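Local coordinates for glia-derived nexin (Homo sapiens, PDB 4DY0), which inhibits serine proteases such as thrombin, trypsin and urokinase, binds heparin and promotes neurite extension by inhibiting thrombin, at residues A[17-22]-A[286-291]; A[31-36]-A[279-284]; A[202-207]-A[267-272]; A[230-235]-A[360-365]; A[236-241]-A[350-355]. All coordinates share one frame; numbering follows the deposited sequence.

Contact 1. Residues A[17-22]-A[286-291]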
# COMPACT_ATOMS: atom_id res chain seq x y z
N ILE A 17 -1.20 -7.53 3.00
CA ILE A 17 -0.18 -8.25 2.25
C ILE A 17 -0.80 -9.43 1.50
O ILE A 17 -0.44 -9.71 0.35
CB ILE A 17 0.97 -8.71 3.16
CG1 ILE A 17 1.74 -7.49 3.69
CG2 ILE A 17 1.92 -9.64 2.42
CD1 ILE A 17 2.82 -7.84 4.70
N GLN A 18 -1.73 -10.13 2.15
CA GLN A 18 -2.41 -11.26 1.52
C GLN A 18 -3.11 -10.83 0.24
O GLN A 18 -3.12 -11.56 -0.75
CB GLN A 18 -3.42 -11.87 2.49
CG GLN A 18 -2.79 -12.78 3.54
CD GLN A 18 -3.80 -13.28 4.55
OE1 GLN A 18 -3.54 -13.27 5.75
NE2 GLN A 18 -4.96 -13.71 4.07
N VAL A 19 -3.69 -9.63 0.27
CA VAL A 19 -4.31 -9.07 -0.92
C VAL A 19 -3.25 -8.87 -2.00
O VAL A 19 -3.42 -9.29 -3.14
CB VAL A 19 -5.04 -7.75 -0.62
CG1 VAL A 19 -5.45 -7.07 -1.91
CG2 VAL A 19 -6.24 -8.01 0.28
N PHE A 20 -2.14 -8.24 -1.63
CA PHE A 20 -1.03 -8.06 -2.58
C PHE A 20 -0.64 -9.39 -3.22
O PHE A 20 -0.44 -9.47 -4.43
CB PHE A 20 0.18 -7.43 -1.88
CG PHE A 20 1.40 -7.35 -2.76
CD1 PHE A 20 1.61 -6.27 -3.60
CD2 PHE A 20 2.36 -8.36 -2.73
CE1 PHE A 20 2.73 -6.19 -4.40
CE2 PHE A 20 3.49 -8.29 -3.54
CZ PHE A 20 3.67 -7.21 -4.37
N ASN A 21 -0.53 -10.43 -2.39
CA ASN A 21 -0.11 -11.75 -2.86
C ASN A 21 -1.08 -12.33 -3.88
O ASN A 21 -0.69 -13.10 -4.76
CB ASN A 21 0.07 -12.71 -1.69
CG ASN A 21 1.25 -12.34 -0.81
OD1 ASN A 21 2.16 -11.64 -1.25
ND2 ASN A 21 1.23 -12.81 0.43
N GLN A 22 -2.34 -11.97 -3.75
CA GLN A 22 -3.34 -12.41 -4.70
C GLN A 22 -3.14 -11.72 -6.03
O GLN A 22 -3.04 -12.37 -7.08
CB GLN A 22 -4.73 -12.09 -4.19
CG GLN A 22 -5.26 -13.06 -3.18
CD GLN A 22 -6.74 -12.89 -3.02
OE1 GLN A 22 -7.25 -12.73 -1.92
NE2 GLN A 22 -7.46 -12.90 -4.14
N LYS A 286 -12.01 -5.08 -4.77
CA LYS A 286 -13.19 -5.95 -4.68
C LYS A 286 -12.92 -7.45 -4.78
O LYS A 286 -13.24 -8.21 -3.87
CB LYS A 286 -14.25 -5.53 -5.71
CG LYS A 286 -15.44 -6.47 -5.78
CD LYS A 286 -16.64 -5.80 -6.42
CE LYS A 286 -16.34 -5.34 -7.84
NZ LYS A 286 -17.50 -4.62 -8.43
N GLU A 287 -12.35 -7.89 -5.90
CA GLU A 287 -12.17 -9.33 -6.14
C GLU A 287 -11.28 -10.04 -5.11
O GLU A 287 -11.66 -11.07 -4.56
CB GLU A 287 -11.69 -9.59 -7.57
CG GLU A 287 -12.70 -9.21 -8.63
CD GLU A 287 -14.01 -9.96 -8.47
OE1 GLU A 287 -13.98 -11.21 -8.38
OE2 GLU A 287 -15.08 -9.31 -8.44
N PRO A 288 -10.09 -9.49 -4.85
CA PRO A 288 -9.21 -10.08 -3.85
C PRO A 288 -9.91 -10.19 -2.49
O PRO A 288 -9.74 -11.19 -1.79
CB PRO A 288 -8.05 -9.09 -3.77
CG PRO A 288 -8.02 -8.46 -5.12
CD PRO A 288 -9.45 -8.35 -5.54
N LEU A 289 -10.68 -9.17 -2.12
CA LEU A 289 -11.40 -9.22 -0.85
C LEU A 289 -12.41 -10.38 -0.81
O LEU A 289 -12.56 -11.05 0.21
CB LEU A 289 -12.06 -7.88 -0.53
CG LEU A 289 -11.07 -6.76 -0.16
CD1 LEU A 289 -11.79 -5.44 0.03
CD2 LEU A 289 -10.26 -7.12 1.08
N LYS A 290 -13.10 -10.62 -1.92
CA LYS A 290 -14.01 -11.75 -2.01
C LYS A 290 -13.29 -13.07 -1.72
O LYS A 290 -13.79 -13.91 -0.97
CB LYS A 290 -14.64 -11.84 -3.40
CG LYS A 290 -15.58 -10.70 -3.75
CD LYS A 290 -16.24 -10.98 -5.10
CE LYS A 290 -17.10 -9.82 -5.56
NZ LYS A 290 -17.82 -10.14 -6.82
N VAL A 291 -12.12 -13.26 -2.32
CA VAL A 291 -11.34 -14.48 -2.12
C VAL A 291 -11.05 -14.69 -0.63
O VAL A 291 -10.95 -15.83 -0.17
CB VAL A 291 -10.02 -14.45 -2.91
CG1 VAL A 291 -9.11 -15.61 -2.50
CG2 VAL A 291 -10.30 -14.48 -4.41
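Val19 brings its CG1 to the CB corner of Pro288, 3.8 Å from Pro288 CB, the two side chains crossing at about a right angle. With CG1 anti to the backbone N (chi1 170°), the other branch, CG2, is carried to Leu289, where it lies 4.2 Å from CD2. One helical turn further on, Gln22 runs out extended beyond CG and meets Val291 tip to tip. The helix axes pass 9.5 Å apart at 111°. Here the long helix 5-26 of the serpin fold meets the short helix 286-291, which directly follows a long strand. Helix 36-47 adds Ile39 against Val19 and Leu43 against Leu289. Lys290 NZ and Glu287 OE2 form a weak salt bridge, 3.3 Å long, within the short helix and not across the interface. What joins the helices for certain is carbon against carbon, so the match depends more on shape than on bond direction.

Contact 2. Residues A[31-36]-A[279-284]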
# COMPACT_ATOMS: atom_id res chain seq x y z
N ASN A 31 3.47 -3.97 -12.88
CA ASN A 31 3.85 -3.17 -11.75
C ASN A 31 2.67 -3.09 -10.79
O ASN A 31 1.61 -2.57 -11.14
CB ASN A 31 4.29 -1.78 -12.19
CG ASN A 31 5.59 -1.80 -12.96
OD1 ASN A 31 6.37 -2.77 -12.87
ND2 ASN A 31 5.85 -0.75 -13.72
N ILE A 32 2.84 -3.64 -9.60
CA ILE A 32 1.77 -3.64 -8.62
C ILE A 32 2.25 -2.91 -7.37
O ILE A 32 3.24 -3.30 -6.75
CB ILE A 32 1.34 -5.06 -8.25
CG1 ILE A 32 0.85 -5.81 -9.49
CG2 ILE A 32 0.25 -5.03 -7.19
CD1 ILE A 32 -0.42 -5.23 -10.09
N VAL A 33 1.55 -1.83 -7.01
CA VAL A 33 1.89 -1.06 -5.82
C VAL A 33 0.67 -0.88 -4.95
O VAL A 33 -0.27 -0.18 -5.31
CB VAL A 33 2.50 0.30 -6.18
CG1 VAL A 33 3.02 0.99 -4.92
CG2 VAL A 33 3.61 0.13 -7.19
N ILE A 34 0.70 -1.53 -3.79
CA ILE A 34 -0.41 -1.58 -2.87
C ILE A 34 0.01 -0.95 -1.55
O ILE A 34 1.21 -0.85 -1.25
CB ILE A 34 -0.79 -3.05 -2.59
CG1 ILE A 34 -1.39 -3.70 -3.84
CG2 ILE A 34 -1.74 -3.15 -1.41
CD1 ILE A 34 -2.64 -3.04 -4.32
N SER A 35 -0.97 -0.52 -0.76
CA SER A 35 -0.71 -0.11 0.61
C SER A 35 -1.41 -1.07 1.56
O SER A 35 -2.60 -0.94 1.80
CB SER A 35 -1.19 1.31 0.87
OG SER A 35 -1.03 1.63 2.24
N PRO A 36 -0.66 -2.05 2.09
CA PRO A 36 -1.29 -3.06 2.96
C PRO A 36 -2.02 -2.43 4.14
O PRO A 36 -3.12 -2.87 4.48
CB PRO A 36 -0.09 -3.88 3.45
CG PRO A 36 0.90 -3.77 2.32
CD PRO A 36 0.75 -2.35 1.82
N ALA A 279 7.03 4.88 -8.72
CA ALA A 279 6.18 3.71 -8.69
C ALA A 279 4.74 4.13 -8.40
O ALA A 279 4.47 4.73 -7.37
CB ALA A 279 6.66 2.74 -7.62
N VAL A 280 3.83 3.80 -9.31
CA VAL A 280 2.44 4.17 -9.14
C VAL A 280 1.49 3.13 -9.74
O VAL A 280 1.69 2.66 -10.86
CB VAL A 280 2.14 5.55 -9.76
CG1 VAL A 280 2.65 5.60 -11.20
CG2 VAL A 280 0.65 5.85 -9.69
N ALA A 281 0.46 2.76 -8.98
CA ALA A 281 -0.53 1.81 -9.44
C ALA A 281 -1.88 2.05 -8.78
O ALA A 281 -1.95 2.50 -7.63
CB ALA A 281 -0.06 0.39 -9.20
N GLN A 282 -2.94 1.75 -9.50
CA GLN A 282 -4.28 1.80 -8.95
C GLN A 282 -4.90 0.42 -9.07
O GLN A 282 -4.53 -0.36 -9.95
CB GLN A 282 -5.14 2.82 -9.69
CG GLN A 282 -6.58 2.85 -9.21
CD GLN A 282 -7.48 3.64 -10.13
OE1 GLN A 282 -7.18 4.78 -10.50
NE2 GLN A 282 -8.61 3.04 -10.50
N THR A 283 -5.84 0.10 -8.19
CA THR A 283 -6.46 -1.20 -8.23
C THR A 283 -7.81 -1.18 -7.55
O THR A 283 -8.05 -0.39 -6.63
CB THR A 283 -5.55 -2.26 -7.57
OG1 THR A 283 -5.86 -3.54 -8.11
CG2 THR A 283 -5.75 -2.28 -6.06
N ASP A 284 -8.71 -2.05 -8.01
CA ASP A 284 -9.98 -2.26 -7.36
C ASP A 284 -9.83 -3.45 -6.43
O ASP A 284 -9.53 -4.56 -6.88
CB ASP A 284 -11.07 -2.52 -8.41
CG ASP A 284 -12.46 -2.57 -7.81
OD1 ASP A 284 -12.58 -2.44 -6.58
OD2 ASP A 284 -13.43 -2.73 -8.58
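Strand 32-34 lies across strand 279-284 at 76°, with the axes 5.7 Å apart and the CA atoms of Val33 and Ala281 at 5.2 Å. Nothing is hydrogen-bonded between them, because each strand spends its backbone on its own neighbours: Ile32 and Ile34 bond to strand 369-376, while Ala279, Ala281 and Thr283 bond to strand 319-328. The small methyl of Ala281 is consistent with the close crossing. Its CB comes within 3.5 Å of Val33 N and also faces Val33 CB at 4.0 Å. CG2 of Val33 rests 4.0 Å from Ala279 CB in the other strand. This is one strand of serpin sheet B laid face-on over the border strand of sheet A, the sheet that in serpins takes up the reactive loop after cleavage. At the other end Ile34 CD1 meets Thr283 CG2 at 3.6 Å, the side chains crossing at about a right angle. Thr283 turns OG1 anti to its backbone N (chi1 -155°), which gives the methyl the place between the N and the carbonyl carbon. Each strand is followed closely by a helix. Ser35 is the N-cap of helix 36-47, its OG bonded to Gly38 N and also to Leu371 O, and Asp284 OD1 takes the N-H groups of both Lys286 and Ile320.

Contact 3. Residues A[202-207]-A[267-272]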
# COMPACT_ATOMS: atom_id res chain seq x y z
N ALA A 202 23.25 5.55 -7.43
CA ALA A 202 24.37 4.75 -6.94
C ALA A 202 25.10 5.44 -5.81
O ALA A 202 25.36 6.64 -5.87
CB ALA A 202 25.34 4.43 -8.06
N GLN A 203 25.42 4.68 -4.77
CA GLN A 203 26.27 5.19 -3.70
C GLN A 203 26.93 4.03 -2.97
O GLN A 203 26.37 2.94 -2.87
CB GLN A 203 25.47 6.04 -2.73
CG GLN A 203 24.73 5.24 -1.67
CD GLN A 203 24.06 6.12 -0.65
OE1 GLN A 203 24.60 6.38 0.42
NE2 GLN A 203 22.86 6.60 -0.98
N LEU A 204 28.14 4.28 -2.47
CA LEU A 204 28.85 3.32 -1.65
C LEU A 204 28.71 3.79 -0.21
O LEU A 204 29.15 4.89 0.13
CB LEU A 204 30.32 3.28 -2.05
CG LEU A 204 31.11 1.99 -1.78
CD1 LEU A 204 32.61 2.25 -1.92
CD2 LEU A 204 30.79 1.42 -0.41
N SER A 205 28.10 2.96 0.63
CA SER A 205 27.80 3.37 1.99
C SER A 205 27.42 2.15 2.84
O SER A 205 27.36 1.04 2.32
CB SER A 205 26.67 4.40 1.98
OG SER A 205 26.35 4.84 3.29
N VAL A 206 27.19 2.37 4.13
CA VAL A 206 26.82 1.29 5.03
C VAL A 206 25.30 1.14 5.09
O VAL A 206 24.58 2.09 5.38
CB VAL A 206 27.38 1.50 6.46
CG1 VAL A 206 27.03 0.33 7.36
CG2 VAL A 206 28.89 1.71 6.42
N PHE A 207 24.82 -0.06 4.80
CA PHE A 207 23.40 -0.36 4.87
C PHE A 207 23.20 -1.74 5.48
O PHE A 207 24.03 -2.63 5.30
CB PHE A 207 22.77 -0.36 3.47
CG PHE A 207 22.67 1.00 2.84
CD1 PHE A 207 21.71 1.90 3.26
CD2 PHE A 207 23.53 1.37 1.82
CE1 PHE A 207 21.61 3.15 2.68
CE2 PHE A 207 23.44 2.62 1.24
CZ PHE A 207 22.48 3.51 1.67
N PRO A 267 24.52 -4.49 9.41
CA PRO A 267 25.04 -3.39 8.62
C PRO A 267 26.31 -3.81 7.90
O PRO A 267 27.11 -4.58 8.44
CB PRO A 267 25.36 -2.32 9.68
CG PRO A 267 24.55 -2.70 10.88
CD PRO A 267 24.47 -4.20 10.85
N LYS A 268 26.50 -3.33 6.67
CA LYS A 268 27.75 -3.55 5.96
C LYS A 268 27.95 -2.56 4.81
O LYS A 268 26.98 -2.00 4.29
CB LYS A 268 27.88 -4.99 5.48
CG LYS A 268 26.97 -5.37 4.33
CD LYS A 268 27.08 -6.85 3.99
CE LYS A 268 26.64 -7.72 5.17
NZ LYS A 268 26.63 -9.17 4.83
N ARG A 269 29.20 -2.36 4.44
CA ARG A 269 29.58 -1.44 3.38
C ARG A 269 29.18 -2.05 2.04
O ARG A 269 29.63 -3.15 1.70
CB ARG A 269 31.08 -1.20 3.43
CG ARG A 269 31.61 -0.15 2.49
CD ARG A 269 32.99 0.32 2.95
NE ARG A 269 33.87 0.64 1.82
CZ ARG A 269 34.70 -0.23 1.25
NH1 ARG A 269 34.76 -1.49 1.69
NH2 ARG A 269 35.46 0.15 0.23
N VAL A 270 28.34 -1.34 1.29
CA VAL A 270 27.78 -1.88 0.04
C VAL A 270 27.67 -0.84 -1.07
O VAL A 270 27.32 0.31 -0.81
CB VAL A 270 26.36 -2.44 0.26
CG1 VAL A 270 26.02 -3.42 -0.84
CG2 VAL A 270 26.25 -3.09 1.62
N GLN A 271 27.98 -1.25 -2.30
CA GLN A 271 27.67 -0.45 -3.47
C GLN A 271 26.22 -0.68 -3.88
O GLN A 271 25.88 -1.73 -4.42
CB GLN A 271 28.60 -0.80 -4.63
CG GLN A 271 29.73 0.20 -4.86
CD GLN A 271 29.25 1.50 -5.48
OE1 GLN A 271 30.02 2.45 -5.64
NE2 GLN A 271 27.97 1.56 -5.84
N VAL A 272 25.37 0.31 -3.62
CA VAL A 272 23.95 0.20 -3.94
C VAL A 272 23.66 0.83 -5.29
O VAL A 272 24.10 1.94 -5.58
CB VAL A 272 23.06 0.88 -2.89
CG1 VAL A 272 21.59 0.72 -3.25
CG2 VAL A 272 23.34 0.30 -1.50
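Segments 202-207 and 267-272 run antiparallel at 157°, their axes 4.3 Å apart, with six backbone hydrogen bonds in the pairs Gln203-Val272, Ser205-Val270 and Phe207-Lys268. They are neighbouring strands of serpin sheet C. On one face Leu204 sits between two partners: its CD2 packs on Arg269 CG at 3.4 Å, and its CG on Gln271 CG at 3.8 Å. The bend of Gln271 at chi2 (-74°) places CD; OE1 lies 3.7 Å from Leu204 CB. An alanine here would probably leave that flank of Leu204 without cover and its isobutyl group looser. Arg269 also touches Arg346, of the predicted reactive bond, and Pro349, so this face borders the reactive loop. Further along, Val206 CG1 rests 3.9 Å from Pro267 CB. On the other face Gln203 turns its OE1 to Ser176 OG, while Phe207 and Val272 cross at about a right angle, with Val272 CG2 3.5 Å from Phe207 CD2 and 3.6 Å from Phe207 CE2.

Contact 4. Residues A[230-235]-A[360-365]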
# COMPACT_ATOMS: atom_id res chain seq x y z
N GLU A 230 14.30 8.59 10.39
CA GLU A 230 14.64 7.37 11.12
C GLU A 230 13.45 6.62 11.74
O GLU A 230 13.62 5.84 12.67
CB GLU A 230 15.72 7.65 12.17
CG GLU A 230 17.10 7.86 11.56
CD GLU A 230 18.19 8.04 12.60
OE1 GLU A 230 17.89 8.60 13.68
OE2 GLU A 230 19.34 7.64 12.33
N SER A 231 12.26 6.86 11.21
CA SER A 231 11.09 6.09 11.62
C SER A 231 10.56 5.26 10.46
O SER A 231 9.87 4.25 10.66
CB SER A 231 9.99 7.02 12.16
OG SER A 231 9.67 8.03 11.23
N ILE A 232 10.90 5.67 9.24
CA ILE A 232 10.45 4.98 8.04
C ILE A 232 11.63 4.49 7.21
O ILE A 232 12.66 5.17 7.12
CB ILE A 232 9.57 5.90 7.17
CG1 ILE A 232 8.37 6.41 7.98
CG2 ILE A 232 9.11 5.16 5.91
CD1 ILE A 232 7.49 7.39 7.24
N SER A 233 11.50 3.32 6.62
CA SER A 233 12.57 2.79 5.78
C SER A 233 12.02 1.98 4.61
O SER A 233 10.91 1.44 4.68
CB SER A 233 13.54 1.93 6.61
OG SER A 233 12.84 0.89 7.27
N MET A 234 12.79 1.93 3.54
CA MET A 234 12.44 1.10 2.41
C MET A 234 13.16 -0.24 2.53
O MET A 234 14.32 -0.30 2.93
CB MET A 234 12.83 1.78 1.10
CG MET A 234 12.57 0.90 -0.12
SD MET A 234 12.98 1.70 -1.68
CE MET A 234 11.61 2.85 -1.84
N LEU A 235 12.45 -1.32 2.21
CA LEU A 235 13.05 -2.64 2.14
C LEU A 235 12.95 -3.13 0.71
O LEU A 235 11.93 -2.94 0.05
CB LEU A 235 12.33 -3.60 3.08
CG LEU A 235 12.73 -3.56 4.56
CD1 LEU A 235 12.91 -2.13 5.05
CD2 LEU A 235 11.69 -4.28 5.41
N PHE A 360 9.50 -4.41 -3.08
CA PHE A 360 9.87 -3.42 -2.08
C PHE A 360 8.76 -3.16 -1.08
O PHE A 360 7.58 -3.26 -1.41
CB PHE A 360 10.35 -2.12 -2.74
CG PHE A 360 9.25 -1.23 -3.22
CD1 PHE A 360 8.86 -1.25 -4.55
CD2 PHE A 360 8.61 -0.35 -2.35
CE1 PHE A 360 7.84 -0.41 -5.00
CE2 PHE A 360 7.60 0.48 -2.80
CZ PHE A 360 7.21 0.45 -4.12
N PHE A 361 9.17 -2.84 0.15
CA PHE A 361 8.26 -2.43 1.21
C PHE A 361 8.62 -1.03 1.65
O PHE A 361 9.78 -0.63 1.58
CB PHE A 361 8.42 -3.33 2.44
CG PHE A 361 7.92 -4.72 2.27
CD1 PHE A 361 8.81 -5.76 2.06
CD2 PHE A 361 6.57 -5.01 2.35
CE1 PHE A 361 8.36 -7.06 1.91
CE2 PHE A 361 6.11 -6.30 2.21
CZ PHE A 361 7.00 -7.33 1.98
N ILE A 362 7.62 -0.29 2.11
CA ILE A 362 7.86 0.92 2.88
C ILE A 362 7.28 0.66 4.26
O ILE A 362 6.08 0.42 4.40
CB ILE A 362 7.20 2.16 2.25
CG1 ILE A 362 7.82 2.46 0.89
CG2 ILE A 362 7.35 3.37 3.16
CD1 ILE A 362 9.25 2.92 0.99
N ARG A 363 8.13 0.68 5.28
CA ARG A 363 7.72 0.30 6.62
C ARG A 363 7.82 1.45 7.61
O ARG A 363 8.81 2.19 7.63
CB ARG A 363 8.57 -0.87 7.09
CG ARG A 363 8.11 -1.54 8.37
CD ARG A 363 8.87 -2.85 8.58
NE ARG A 363 8.37 -3.60 9.73
CZ ARG A 363 8.88 -3.52 10.95
NH1 ARG A 363 8.36 -4.25 11.94
NH2 ARG A 363 9.91 -2.72 11.19
N HIS A 364 6.79 1.62 8.43
CA HIS A 364 6.84 2.52 9.57
C HIS A 364 7.25 1.67 10.77
O HIS A 364 6.44 0.93 11.32
CB HIS A 364 5.48 3.18 9.80
CG HIS A 364 5.49 4.24 10.86
ND1 HIS A 364 4.97 4.02 12.12
CD2 HIS A 364 5.94 5.51 10.85
CE1 HIS A 364 5.11 5.12 12.84
NE2 HIS A 364 5.70 6.04 12.10
N ASN A 365 8.51 1.78 11.16
CA ASN A 365 9.11 0.85 12.11
C ASN A 365 8.56 0.90 13.55
O ASN A 365 8.44 -0.14 14.20
CB ASN A 365 10.63 0.98 12.08
CG ASN A 365 11.20 0.69 10.69
OD1 ASN A 365 10.98 -0.38 10.13
ND2 ASN A 365 11.91 1.66 10.12
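Asn365 lies beside the start of strand 232-239, its CB 3.6 Å from Ser231 O. Chi1 of -59° sets CG anti to the carbonyl carbon, 3.8 Å from Ser233 OG; ND2 donates to Ser233 OG at 3.1 Å, almost straight (168°), with the hydroxyl in the amide plane. OD1 takes Arg363 NH2 on a lone pair at 2.8 Å. The amide is gripped at both ends, and Glu224 also binds Ser233 OG. An alanine here would probably leave the Arg363 guanidinium without this acceptor and freer to turn, and Ser233 OG without the ND2 donor. Between the backbones, five hydrogen bonds zip the antiparallel strands. The opposite face is largely apolar: Met234 CE meets Ile362 CD1 at 3.7 Å, and Ile232 CG1 lies at the ring edge of His364, 3.9 Å from CD2; His364 ND1 bonds to Thr367. These are central strands of serpin sheet B, flanked by strands 219-226 and 369-376; Ile258 of helix 255-262 packs on Leu235, Phe361 and Arg363, and strand 319-328 on Met234 and Ile362.

Contact 5. Residues A[236-241]-A[350-355]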
# COMPACT_ATOMS: atom_id res chain seq x y z
N ILE A 236 14.03 -3.73 0.22
CA ILE A 236 14.07 -4.22 -1.16
C ILE A 236 14.59 -5.65 -1.21
O ILE A 236 15.58 -5.98 -0.56
CB ILE A 236 14.96 -3.34 -2.05
CG1 ILE A 236 14.49 -1.89 -2.01
CG2 ILE A 236 14.97 -3.87 -3.49
CD1 ILE A 236 15.16 -1.00 -3.03
N ALA A 237 13.90 -6.49 -1.98
CA ALA A 237 14.32 -7.87 -2.16
C ALA A 237 14.21 -8.28 -3.62
O ALA A 237 13.25 -7.92 -4.31
CB ALA A 237 13.49 -8.79 -1.28
N LEU A 238 15.20 -9.02 -4.09
CA LEU A 238 15.15 -9.61 -5.42
C LEU A 238 16.03 -10.85 -5.42
O LEU A 238 16.89 -11.00 -4.56
CB LEU A 238 15.57 -8.60 -6.50
CG LEU A 238 17.06 -8.40 -6.81
CD1 LEU A 238 17.21 -7.64 -8.12
CD2 LEU A 238 17.77 -7.66 -5.68
N PRO A 239 15.80 -11.76 -6.39
CA PRO A 239 16.46 -13.06 -6.40
C PRO A 239 17.97 -12.96 -6.57
O PRO A 239 18.46 -12.05 -7.23
CB PRO A 239 15.85 -13.76 -7.63
CG PRO A 239 14.62 -12.97 -7.97
CD PRO A 239 14.93 -11.57 -7.57
N THR A 240 18.69 -13.90 -5.98
CA THR A 240 20.13 -13.95 -6.11
C THR A 240 20.53 -14.30 -7.54
O THR A 240 21.41 -13.67 -8.11
CB THR A 240 20.74 -14.98 -5.15
OG1 THR A 240 20.38 -14.65 -3.80
CG2 THR A 240 22.26 -15.01 -5.28
N GLU A 241 19.87 -15.31 -8.11
CA GLU A 241 20.21 -15.77 -9.45
C GLU A 241 19.25 -15.19 -10.48
O GLU A 241 18.05 -15.09 -10.23
CB GLU A 241 20.23 -17.30 -9.52
CG GLU A 241 21.26 -17.93 -8.57
CD GLU A 241 21.42 -19.42 -8.76
OE1 GLU A 241 20.95 -19.96 -9.78
OE2 GLU A 241 22.02 -20.07 -7.87
N PRO A 350 30.76 -5.88 -1.30
CA PRO A 350 29.68 -6.53 -2.04
C PRO A 350 28.79 -5.51 -2.74
O PRO A 350 28.76 -4.34 -2.37
CB PRO A 350 28.90 -7.26 -0.94
CG PRO A 350 29.20 -6.49 0.31
CD PRO A 350 30.61 -6.00 0.16
N TRP A 351 28.07 -5.96 -3.76
CA TRP A 351 27.18 -5.08 -4.52
C TRP A 351 25.73 -5.46 -4.30
O TRP A 351 25.40 -6.63 -4.12
CB TRP A 351 27.52 -5.14 -6.01
CG TRP A 351 28.82 -4.49 -6.34
CD1 TRP A 351 30.05 -4.84 -5.87
CD2 TRP A 351 29.02 -3.37 -7.22
NE1 TRP A 351 31.01 -4.01 -6.40
CE2 TRP A 351 30.40 -3.10 -7.23
CE3 TRP A 351 28.17 -2.58 -7.99
CZ2 TRP A 351 30.95 -2.06 -7.98
CZ3 TRP A 351 28.72 -1.55 -8.74
CH2 TRP A 351 30.10 -1.30 -8.73
N PHE A 352 24.86 -4.45 -4.30
CA PHE A 352 23.42 -4.69 -4.32
C PHE A 352 22.83 -3.92 -5.49
O PHE A 352 22.48 -2.74 -5.38
CB PHE A 352 22.78 -4.25 -3.00
CG PHE A 352 21.40 -4.83 -2.78
CD1 PHE A 352 21.21 -5.92 -1.95
CD2 PHE A 352 20.30 -4.28 -3.42
CE1 PHE A 352 19.95 -6.45 -1.74
CE2 PHE A 352 19.03 -4.81 -3.22
CZ PHE A 352 18.86 -5.89 -2.38
N ILE A 353 22.73 -4.60 -6.63
CA ILE A 353 22.31 -3.96 -7.87
C ILE A 353 20.90 -4.38 -8.25
O ILE A 353 20.66 -5.53 -8.59
CB ILE A 353 23.27 -4.29 -9.03
CG1 ILE A 353 24.71 -3.97 -8.64
CG2 ILE A 353 22.85 -3.54 -10.29
CD1 ILE A 353 25.75 -4.63 -9.54
N VAL A 354 19.99 -3.42 -8.21
CA VAL A 354 18.59 -3.69 -8.52
C VAL A 354 18.35 -3.55 -10.02
O VAL A 354 17.85 -2.52 -10.47
CB VAL A 354 17.68 -2.73 -7.75
CG1 VAL A 354 16.23 -2.95 -8.13
CG2 VAL A 354 17.87 -2.92 -6.25
N ASP A 355 18.70 -4.58 -10.78
CA ASP A 355 18.65 -4.52 -12.24
C ASP A 355 17.68 -5.54 -12.86
O ASP A 355 17.69 -5.77 -14.06
CB ASP A 355 20.05 -4.72 -12.83
CG ASP A 355 20.68 -6.04 -12.40
OD1 ASP A 355 20.03 -6.82 -11.68
OD2 ASP A 355 21.85 -6.30 -12.77
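The Phe352 ring presents CE2 and CZ to strand 236-239, and Ile236 O and Leu238 CD2 approach it at a slant: Ile236 O is 3.8 Å from CZ, and Leu238 CD2 is 3.9 Å from the same atom. Leu238 and Phe352 slide past each other in opposite directions. Chi1 of -163° sets CG of Phe352 anti to the backbone N, and CE2 lies 4.2 Å from Ile236 CG2. That methyl has a second partner in Val354 CG2, 4.1 Å off, where the two side chains cross at about a right angle. Leu238 holds its CG in the crowded position between backbone N and carbonyl carbon (chi1 84°); its CD1 lies against the main chain, 4.1 Å from Ile353 O and 4.2 Å from Val354 CA. Val354 is the centre of an inverse gamma turn, closed by a weak bond from Asp355 N to Ile353 O. Side chains do the joining, since the strand axes stay 9.5 Å apart at 89° and no hydrogen bond spans them. The contact ties serpin sheet C to sheet B: strand 351-353 pairs in parallel with strand 266-284, whose Val270 touches Phe352, whereas strand 236-239 lies between strand 219-226, which meets the ring through Ile223, and strand 358-364, whose Phe358 packs on Ile236 and Leu238.

Overall arrangement
The five contacts form a chain of neighbours through the serpin body. Contacts 1 and 2, with centres 12 Å apart, touch where Phe20 packs on Ile34, and contact 2 meets contact 4 through Ala279 and the Phe360 ring. Contacts 4 and 5 share strand 232-239, and contact 5 joins contact 3 by probable backbone hydrogen bonds between Gln271 and both Pro350 and Phe352. The ends are far apart: contacts 1 and 3 have centres 35 Å apart. Only contact 3 borders the predicted reactive bond, the Arg269 side chain lying about 4 Å from that of Arg346. The sulfated glucosamine and iduronate units of heparin lie about 12 and 13 Å from the His364 side chain of contact 4.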